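Local coordinates for protein N-acetylglucosaminidase (Paenibacillus barengoltzii, PDB 6INX) that hydrolyses N-acetylglucosamine glycosidic linkages as a family 18 glycoside hydrolase, probably cutting within the chitobiose core of N-linked glycans, at residues K51-K57 with Y101-G105; G71-G75 with E117-A121; T195-T199 with F297-D301; P226-I230 with Q316-G320. One frame throughout, in Å; residues are numbered along the deposited sequence.

In the fold
All four contacts are arranged around the eight parallel strands of a family 18 TIM barrel. Contacts 1 and 4 lie where strands enter the barrel: contact 1 before strand 105-109, contact 4 before the neighbouring strands 230-235 and 320-324, their centres about 27 Å apart. Contacts 2 and 3 involve loops that leave strands 64-70, 105-109 and 179-183 at the C-terminal mouth, the end where family 18 enzymes have their active site. Their centres are about 23 Å apart. Contacts 2 and 4 fall on opposite sides of the chain's centre, about 28 Å between centres. Contact 3 joins the loop after strand 179-183 to the small antiparallel sheet, and lies about 35 Å from contact 1, centre to centre.

Contact 1 (K51-K57 with Y101-G105); sequences KLLPELK and YALDG
Leu53, Pro54 and Lys57, on one flank of helix 53-59, pack against Ala102, Leu103 and Asp104 in the loop that leads into strand 105-109 of the TIM barrel. Asp104 opens the DxxDxDxE signature of family 18, so this loop delivers the chain into the motif-bearing strand.

The apolar part centres on the methyl of Ala102, the middle residue of an inverse gamma turn. Its CB sits 3.9 Å from Leu53 CB and 3.9 Å from Pro54 CD, touching both residues with a single carbon. Deeper in, the two leucine side chains cross obliquely, one branch each: Leu53 CD1 meets Leu103 CD2 at 3.6 Å. Both leucines also reach Ile32 of strand 29-38, and Leu103 continues onto strand 64-70. At the outer end the contact thins to Lys51 CD, which lies at the edge of the Tyr101 ring, 4.3 Å from CE1.

The polar part is a salt bridge in which the two side chains approach from opposite directions. Lys57 starts with CG anti to its carbonyl carbon (chi1 -66°), runs past Ala102 O, and then bends at its third and fourth torsions to turn the ammonium toward the carboxylate. Asp104 is held from several sides: OD1 pairs with Arg150, and OD2 accepts the backbone N-H of Ile65. Together these bonds fix the orientation of the carboxylate. Lys57 NZ also bonds to Leu63 O, and its distance to Asp104 OD2 is 3.3 Å, with CE still closer to the same oxygen at 3.1 Å.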
# COMPACT_ATOMS: atom_id res chain seq x y z
N LYS A 51 35.24 -3.83 21.60
CA LYS A 51 36.66 -4.15 21.72
C LYS A 51 37.05 -5.40 20.96
O LYS A 51 38.25 -5.64 20.76
CB LYS A 51 37.05 -4.31 23.20
CG LYS A 51 36.90 -3.04 24.03
CD LYS A 51 37.50 -1.84 23.34
CE LYS A 51 38.15 -0.89 24.35
NZ LYS A 51 37.66 -1.14 25.73
N LEU A 52 36.07 -6.20 20.51
CA LEU A 52 36.34 -7.40 19.73
C LEU A 52 36.66 -7.10 18.27
O LEU A 52 37.15 -8.00 17.57
CB LEU A 52 35.12 -8.34 19.82
CG LEU A 52 35.23 -9.76 19.28
CD1 LEU A 52 36.39 -10.51 19.92
CD2 LEU A 52 33.92 -10.52 19.48
N LEU A 53 36.43 -5.88 17.81
CA LEU A 53 36.54 -5.61 16.38
C LEU A 53 37.93 -5.83 15.78
O LEU A 53 38.00 -6.41 14.69
CB LEU A 53 35.98 -4.22 16.04
CG LEU A 53 34.54 -3.96 16.49
CD1 LEU A 53 34.09 -2.61 15.95
CD2 LEU A 53 33.59 -5.08 16.06
N PRO A 54 39.03 -5.40 16.41
CA PRO A 54 40.35 -5.70 15.82
C PRO A 54 40.58 -7.18 15.54
O PRO A 54 41.17 -7.52 14.51
CB PRO A 54 41.33 -5.14 16.85
CG PRO A 54 40.58 -4.01 17.48
CD PRO A 54 39.15 -4.48 17.55
N GLU A 55 40.13 -8.07 16.43
CA GLU A 55 40.32 -9.50 16.19
C GLU A 55 39.47 -9.98 15.03
O GLU A 55 39.91 -10.84 14.25
CB GLU A 55 40.01 -10.29 17.46
CG GLU A 55 39.99 -11.82 17.26
CD GLU A 55 41.36 -12.40 16.89
OE1 GLU A 55 41.65 -12.53 15.69
OE2 GLU A 55 42.14 -12.73 17.81
N LEU A 56 38.25 -9.45 14.89
CA LEU A 56 37.43 -9.82 13.74
C LEU A 56 38.10 -9.40 12.44
O LEU A 56 38.10 -10.15 11.46
CB LEU A 56 36.04 -9.20 13.87
CG LEU A 56 35.22 -9.55 15.11
CD1 LEU A 56 33.82 -8.94 15.02
CD2 LEU A 56 35.15 -11.05 15.34
N LYS A 57 38.67 -8.19 12.42
CA LYS A 57 39.36 -7.72 11.23
C LYS A 57 40.62 -8.53 10.96
O LYS A 57 40.98 -8.73 9.80
CB LYS A 57 39.71 -6.25 11.37
CG LYS A 57 38.51 -5.32 11.43
CD LYS A 57 38.97 -3.87 11.36
CE LYS A 57 38.43 -3.17 10.13
NZ LYS A 57 38.84 -3.83 8.86
N TYR A 101 36.98 3.35 17.92
CA TYR A 101 36.87 1.91 17.73
C TYR A 101 37.31 1.55 16.32
O TYR A 101 37.45 2.41 15.45
CB TYR A 101 35.43 1.44 17.97
CG TYR A 101 34.95 1.70 19.36
CD1 TYR A 101 35.46 0.98 20.43
CD2 TYR A 101 33.99 2.67 19.61
CE1 TYR A 101 35.02 1.21 21.72
CE2 TYR A 101 33.56 2.92 20.90
CZ TYR A 101 34.08 2.18 21.95
OH TYR A 101 33.65 2.40 23.24
N ALA A 102 37.50 0.24 16.10
CA ALA A 102 37.96 -0.26 14.82
C ALA A 102 36.79 -0.36 13.85
O ALA A 102 36.52 -1.43 13.29
CB ALA A 102 38.66 -1.61 14.98
N LEU A 103 36.08 0.74 13.68
CA LEU A 103 34.94 0.81 12.78
C LEU A 103 35.39 1.45 11.47
O LEU A 103 36.20 2.38 11.46
CB LEU A 103 33.83 1.66 13.39
CG LEU A 103 33.15 1.03 14.60
CD1 LEU A 103 32.36 2.06 15.41
CD2 LEU A 103 32.22 -0.09 14.15
N ASP A 104 34.87 0.92 10.36
CA ASP A 104 35.21 1.43 9.04
C ASP A 104 34.23 2.47 8.53
O ASP A 104 34.47 3.06 7.48
CB ASP A 104 35.32 0.27 8.05
CG ASP A 104 36.40 -0.71 8.44
OD1 ASP A 104 37.54 -0.24 8.67
OD2 ASP A 104 36.13 -1.92 8.55
N GLY A 105 33.14 2.70 9.23
CA GLY A 105 32.19 3.70 8.80
C GLY A 105 30.87 3.54 9.53
O GLY A 105 30.77 2.81 10.52

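Contact 2 (G71-G75 with E117-A121)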
# COMPACT_ATOMS: atom_id res chain seq x y z
N GLY A 71 17.53 2.13 13.64
CA GLY A 71 16.64 0.99 13.75
C GLY A 71 15.22 1.44 14.01
O GLY A 71 14.94 2.61 14.30
N TRP A 72 14.29 0.49 13.91
CA TRP A 72 12.88 0.81 14.09
C TRP A 72 12.62 1.33 15.49
O TRP A 72 12.99 0.70 16.49
CB TRP A 72 12.01 -0.42 13.83
CG TRP A 72 10.54 -0.12 13.92
CD1 TRP A 72 9.70 -0.43 14.95
CD2 TRP A 72 9.75 0.56 12.95
NE1 TRP A 72 8.43 0.01 14.67
CE2 TRP A 72 8.43 0.62 13.45
CE3 TRP A 72 10.03 1.12 11.70
CZ2 TRP A 72 7.39 1.22 12.74
CZ3 TRP A 72 9.00 1.72 11.00
CH2 TRP A 72 7.69 1.77 11.52
N SER A 73 12.00 2.51 15.56
CA SER A 73 11.61 3.23 16.77
C SER A 73 12.75 3.99 17.44
O SER A 73 12.55 4.57 18.51
CB SER A 73 10.86 2.39 17.81
OG SER A 73 9.69 1.83 17.22
N ALA A 74 13.93 4.03 16.83
CA ALA A 74 15.03 4.81 17.36
C ALA A 74 14.85 6.26 16.93
O ALA A 74 14.87 6.57 15.73
CB ALA A 74 16.35 4.26 16.83
N GLY A 75 14.70 7.16 17.91
CA GLY A 75 14.40 8.55 17.61
C GLY A 75 15.64 9.42 17.57
O GLY A 75 16.77 8.95 17.65
N GLU A 117 5.71 7.02 12.00
CA GLU A 117 4.92 5.84 12.35
C GLU A 117 5.60 4.95 13.38
O GLU A 117 4.91 4.18 14.07
CB GLU A 117 4.62 5.03 11.08
CG GLU A 117 3.43 5.53 10.28
CD GLU A 117 3.73 6.67 9.32
OE1 GLU A 117 4.86 7.21 9.34
OE2 GLU A 117 2.79 7.04 8.58
N ALA A 118 6.93 5.01 13.49
CA ALA A 118 7.63 4.19 14.47
C ALA A 118 7.61 4.80 15.87
O ALA A 118 8.21 4.22 16.78
CB ALA A 118 9.07 3.92 14.03
N GLY A 119 6.92 5.92 16.05
CA GLY A 119 6.90 6.59 17.33
C GLY A 119 8.05 7.54 17.54
O GLY A 119 8.50 7.73 18.68
N ILE A 120 8.56 8.14 16.46
CA ILE A 120 9.67 9.07 16.50
C ILE A 120 9.20 10.39 15.89
O ILE A 120 8.15 10.47 15.26
CB ILE A 120 10.91 8.53 15.75
CG1 ILE A 120 10.61 8.33 14.25
CG2 ILE A 120 11.38 7.22 16.39
CD1 ILE A 120 11.86 8.05 13.38
N ALA A 121 9.98 11.44 16.12
CA ALA A 121 9.65 12.71 15.50
C ALA A 121 9.88 12.68 14.00
O ALA A 121 10.75 11.96 13.48
CB ALA A 121 10.48 13.83 16.12
O HOH W 1 11.45 6.63 19.97
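Trp72 lays its indole over the methyl of Ala118, and the ring can be followed outward from the backbone. CB and CG, with CG anti to the backbone N (chi1 -177°), carry the indole away from its own turn and out across the facing loop. At the ring fusion CE2 comes within 3.4 Å of Ala118 CB. Farther out, CZ2 is 3.4 Å from both CB and CA of Ala118, and CH2 touches the methyl as well. The result is a CH-pi contact: Ala118 CB lies 3.3 Å from the centroid of the six-membered ring, only 9° off its normal, a tight fit over the centre of one face.

Beside it, Ser73 OG donates to Ala118 O at 2.8 Å, in the carbonyl plane and on a lone pair. Ala118 is therefore gripped at both its methyl and its carbonyl. Past the turn, Ile120 CG2 lies 3.5 Å from Gly75 CA and also meets the carbonyl oxygens of Ser73 and Ala74, and a water bonded to Ser73 O reaches Gly119 O weakly.

Gly71 to Ala74 form a type II beta turn between strand 64-70 and helix 77-81. Its partner loop runs from strand 105-109 toward helix 126-148, so the contact joins the C-terminal loops of two adjacent barrel strands. Trp72 also touches Glu111, the last residue of the family 18 signature, while Glu117 reaches Gly206 of the second subunit.

Contact 3 (T195-T199 with F297-D301)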
# COMPACT_ATOMS: atom_id res chain seq x y z
N THR A 195 -2.74 -11.03 4.38
CA THR A 195 -1.52 -11.83 4.33
C THR A 195 -0.81 -11.64 3.00
O THR A 195 -1.40 -11.27 1.97
CB THR A 195 -1.82 -13.32 4.53
OG1 THR A 195 -2.58 -13.82 3.42
CG2 THR A 195 -2.59 -13.56 5.82
N GLY A 196 0.49 -11.90 3.03
CA GLY A 196 1.29 -11.87 1.82
C GLY A 196 2.75 -12.10 2.17
O GLY A 196 3.08 -12.36 3.33
N HIS A 197 3.59 -11.98 1.16
CA HIS A 197 5.01 -12.27 1.34
C HIS A 197 5.72 -11.03 1.87
O HIS A 197 5.60 -9.95 1.28
CB HIS A 197 5.61 -12.63 -0.01
CG HIS A 197 4.95 -13.81 -0.66
ND1 HIS A 197 4.89 -15.04 -0.05
CD2 HIS A 197 4.33 -13.94 -1.85
CE1 HIS A 197 4.25 -15.89 -0.85
NE2 HIS A 197 3.91 -15.24 -1.95
N HIS A 198 6.51 -11.19 2.93
CA HIS A 198 7.17 -10.02 3.52
C HIS A 198 8.50 -9.68 2.86
O HIS A 198 8.98 -8.56 3.02
CB HIS A 198 7.23 -10.13 5.05
CG HIS A 198 8.48 -10.75 5.60
ND1 HIS A 198 9.55 -10.01 6.05
CD2 HIS A 198 8.78 -12.04 5.88
CE1 HIS A 198 10.48 -10.81 6.53
NE2 HIS A 198 10.04 -12.06 6.43
N THR A 199 9.08 -10.62 2.12
CA THR A 199 10.42 -10.44 1.58
C THR A 199 10.51 -11.06 0.18
O THR A 199 11.51 -11.67 -0.20
CB THR A 199 11.47 -10.91 2.60
OG1 THR A 199 12.78 -10.53 2.17
CG2 THR A 199 11.38 -12.42 2.87
N PHE A 297 -0.71 -18.18 8.95
CA PHE A 297 0.06 -17.98 7.73
C PHE A 297 1.41 -17.37 8.08
O PHE A 297 1.47 -16.37 8.80
CB PHE A 297 -0.70 -17.03 6.80
CG PHE A 297 0.03 -16.70 5.54
CD1 PHE A 297 0.94 -15.64 5.50
CD2 PHE A 297 -0.19 -17.42 4.38
CE1 PHE A 297 1.62 -15.34 4.33
CE2 PHE A 297 0.49 -17.12 3.23
CZ PHE A 297 1.39 -16.09 3.20
N ILE A 298 2.48 -17.94 7.52
CA ILE A 298 3.86 -17.54 7.83
C ILE A 298 4.62 -17.30 6.53
O ILE A 298 4.68 -18.18 5.67
CB ILE A 298 4.57 -18.62 8.66
CG1 ILE A 298 3.89 -18.75 10.03
CG2 ILE A 298 6.05 -18.29 8.81
CD1 ILE A 298 4.37 -19.93 10.89
N SER A 299 5.20 -16.11 6.40
CA SER A 299 6.01 -15.74 5.24
C SER A 299 7.48 -15.67 5.66
O SER A 299 7.79 -15.11 6.71
CB SER A 299 5.60 -14.34 4.76
OG SER A 299 6.56 -13.83 3.87
N TYR A 300 8.38 -16.20 4.83
CA TYR A 300 9.79 -16.23 5.22
C TYR A 300 10.67 -16.33 3.98
O TYR A 300 10.17 -16.44 2.86
CB TYR A 300 10.05 -17.38 6.22
CG TYR A 300 9.93 -18.78 5.66
CD1 TYR A 300 8.72 -19.28 5.21
CD2 TYR A 300 11.05 -19.62 5.60
CE1 TYR A 300 8.61 -20.57 4.71
CE2 TYR A 300 10.94 -20.92 5.10
CZ TYR A 300 9.72 -21.38 4.66
OH TYR A 300 9.61 -22.67 4.16
N ASP A 301 11.99 -16.27 4.20
CA ASP A 301 13.02 -16.53 3.19
C ASP A 301 13.67 -17.88 3.51
O ASP A 301 13.85 -18.24 4.68
CB ASP A 301 14.14 -15.47 3.30
CG ASP A 301 14.20 -14.50 2.11
OD1 ASP A 301 13.61 -14.78 1.04
OD2 ASP A 301 14.86 -13.44 2.26
O HOH W 2 6.88 -15.49 1.83
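Thr195 to Thr199 runs almost parallel to Phe297 to Asp301, their end-to-end directions only 6° apart, and the chains come closest at His197 and Ser299, whose CA atoms are 5.3 Å apart. Here a side chain bridges the two: His198 N donates to Ser299 OG at 2.8 Å, nearly straight at 167°. Ser299 turns that hydroxyl toward the loop by placing OG anti to its backbone N (chi1 166°).

The same oxygen takes part in a water bridge, 2.6 Å from OG to the water and 2.8 Å from the water to His197 ND1. With His197 NE2 bonded to Asp283, both ring nitrogens have partners and the imidazole is fixed in rotation. The His198 ring is likewise met at its edge: CD2 lies 3.3 Å from Ser299 O, while its ND1 and NE2 bond to Asp186 N and Tyr237 O.

At one end Thr195 CB stands over a face of the Phe297 ring, 4.0 Å from its centroid, a CH-pi contact. Gly196 O meets that ring at its edge, 3.5 Å from CE1, and is buried with no hydrogen-bond partner. At the other end Thr199 CG2 packs against Asp301 CG at 3.6 Å, the side chains crossing at about a right angle. Lys309 bonds to Thr199 OG1 and pairs with Asp301 OD2, while Ser305 holds OD1 and Thr184 O also engages the threonine hydroxyl.

Strand 297-299 is the central one of a five-stranded antiparallel sheet inserted between barrel strands 230-235 and 320-324. The contact docks it onto the loop after strand 179-183, consistent with the insertion domain of many family 18 enzymes.

Contact 4 (P226-I230 with Q316-G320); sequences PKEKI and QELAG
Lys227 and Leu318 meet obliquely, the lysine's methylenes passing over one branch of the leucine. Lys227 CE lies 4.0 Å from Leu318 CD2, with CB and CD also near that methyl. The lysine sets out with CG anti to its carbonyl carbon (chi1 -74°) and stays extended at the second torsion (chi2 -158°), which together carry CD to 3.2 Å from Gln316 O. Later bends at the third and fourth torsions turn only CE and NZ, so it is the aliphatic CD and CE that lie against this oxygen. Leu318 also touches Val217 of helix 213-222 and Ile232 of strand 230-235, so it sits in the layer between helix and strand.

Ala319 faces the short 3-10 turn directly. Its methyl is set between two carbonyls, 3.3 Å from Glu228 O and 3.3 Å from Ile230 O, a snug fit for so small a group. Its N-H donates to Ile230 O at 2.8 Å, the donor tilted 28° from the carbonyl plane. One residue earlier, Leu318 CA makes a CA-H...O contact of 3.5 Å with Lys227 O, an oxygen that already accepts the N-H of Ile230. Beyond the segments, Lys229 NZ is taken up by Gln174 O and Leu177 O.

Glu317, with positive phi, ends helix 303-316 in a Schellman motif and turns the chain toward strand 320-324. The 3-10 turn in turn feeds strand 230-235, its parallel neighbour. Two alpha-to-beta connections thus lock together at the N-terminal end of the TIM barrel, beside the first strand, where Ala319 pairs with Val6.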
# COMPACT_ATOMS: atom_id res chain seq x y z
N PRO A 226 22.18 4.55 -8.74
CA PRO A 226 22.84 3.65 -9.69
C PRO A 226 22.70 2.20 -9.24
O PRO A 226 22.77 1.89 -8.05
CB PRO A 226 24.31 4.10 -9.64
CG PRO A 226 24.28 5.49 -9.08
CD PRO A 226 23.10 5.53 -8.15
N LYS A 227 22.52 1.30 -10.22
CA LYS A 227 22.37 -0.11 -9.89
C LYS A 227 23.56 -0.63 -9.09
O LYS A 227 23.40 -1.45 -8.18
CB LYS A 227 22.23 -0.92 -11.17
CG LYS A 227 20.89 -0.76 -11.83
CD LYS A 227 20.62 -1.94 -12.72
CE LYS A 227 19.19 -2.36 -12.59
NZ LYS A 227 18.26 -1.23 -12.85
N GLU A 228 24.77 -0.18 -9.43
CA GLU A 228 25.97 -0.67 -8.75
C GLU A 228 26.02 -0.26 -7.29
O GLU A 228 26.91 -0.72 -6.56
CB GLU A 228 27.23 -0.21 -9.49
CG GLU A 228 27.47 1.29 -9.44
CD GLU A 228 26.92 2.01 -10.66
OE1 GLU A 228 27.46 3.09 -10.99
OE2 GLU A 228 25.95 1.51 -11.29
N LYS A 229 25.10 0.59 -6.83
CA LYS A 229 25.01 0.96 -5.43
C LYS A 229 23.85 0.30 -4.69
O LYS A 229 23.65 0.59 -3.51
CB LYS A 229 24.91 2.49 -5.26
CG LYS A 229 26.21 3.23 -5.51
CD LYS A 229 26.10 4.68 -5.07
CE LYS A 229 27.45 5.37 -5.17
NZ LYS A 229 27.39 6.79 -4.74
N ILE A 230 23.07 -0.56 -5.33
CA ILE A 230 21.88 -1.12 -4.71
C ILE A 230 22.20 -2.48 -4.12
O ILE A 230 22.59 -3.41 -4.84
CB ILE A 230 20.71 -1.21 -5.70
CG1 ILE A 230 20.28 0.20 -6.09
CG2 ILE A 230 19.56 -1.98 -5.07
CD1 ILE A 230 19.12 0.26 -7.07
N GLN A 316 20.81 -8.56 -12.91
CA GLN A 316 20.49 -7.14 -12.94
C GLN A 316 21.69 -6.26 -12.61
O GLN A 316 21.57 -5.04 -12.68
CB GLN A 316 19.34 -6.83 -11.98
CG GLN A 316 18.05 -7.60 -12.29
CD GLN A 316 17.57 -7.40 -13.72
OE1 GLN A 316 17.16 -8.34 -14.39
NE2 GLN A 316 17.63 -6.16 -14.18
N GLU A 317 22.82 -6.87 -12.26
CA GLU A 317 24.07 -6.15 -12.01
C GLU A 317 23.95 -5.20 -10.82
O GLU A 317 24.39 -4.05 -10.87
CB GLU A 317 24.60 -5.47 -13.27
CG GLU A 317 24.75 -6.46 -14.43
CD GLU A 317 25.55 -5.92 -15.59
OE1 GLU A 317 25.82 -4.70 -15.64
OE2 GLU A 317 25.92 -6.73 -16.47
N LEU A 318 23.34 -5.70 -9.75
CA LEU A 318 23.24 -4.94 -8.51
C LEU A 318 24.51 -5.15 -7.68
O LEU A 318 25.41 -5.91 -8.05
CB LEU A 318 21.99 -5.36 -7.75
CG LEU A 318 20.69 -5.31 -8.55
CD1 LEU A 318 19.51 -5.68 -7.67
CD2 LEU A 318 20.50 -3.93 -9.17
N ALA A 319 24.58 -4.47 -6.54
CA ALA A 319 25.79 -4.51 -5.72
C ALA A 319 25.91 -5.80 -4.90
O ALA A 319 27.02 -6.29 -4.68
CB ALA A 319 25.86 -3.30 -4.79
N GLY A 320 24.80 -6.34 -4.42
CA GLY A 320 24.86 -7.50 -3.55
C GLY A 320 23.63 -7.60 -2.67
O GLY A 320 22.57 -7.08 -3.02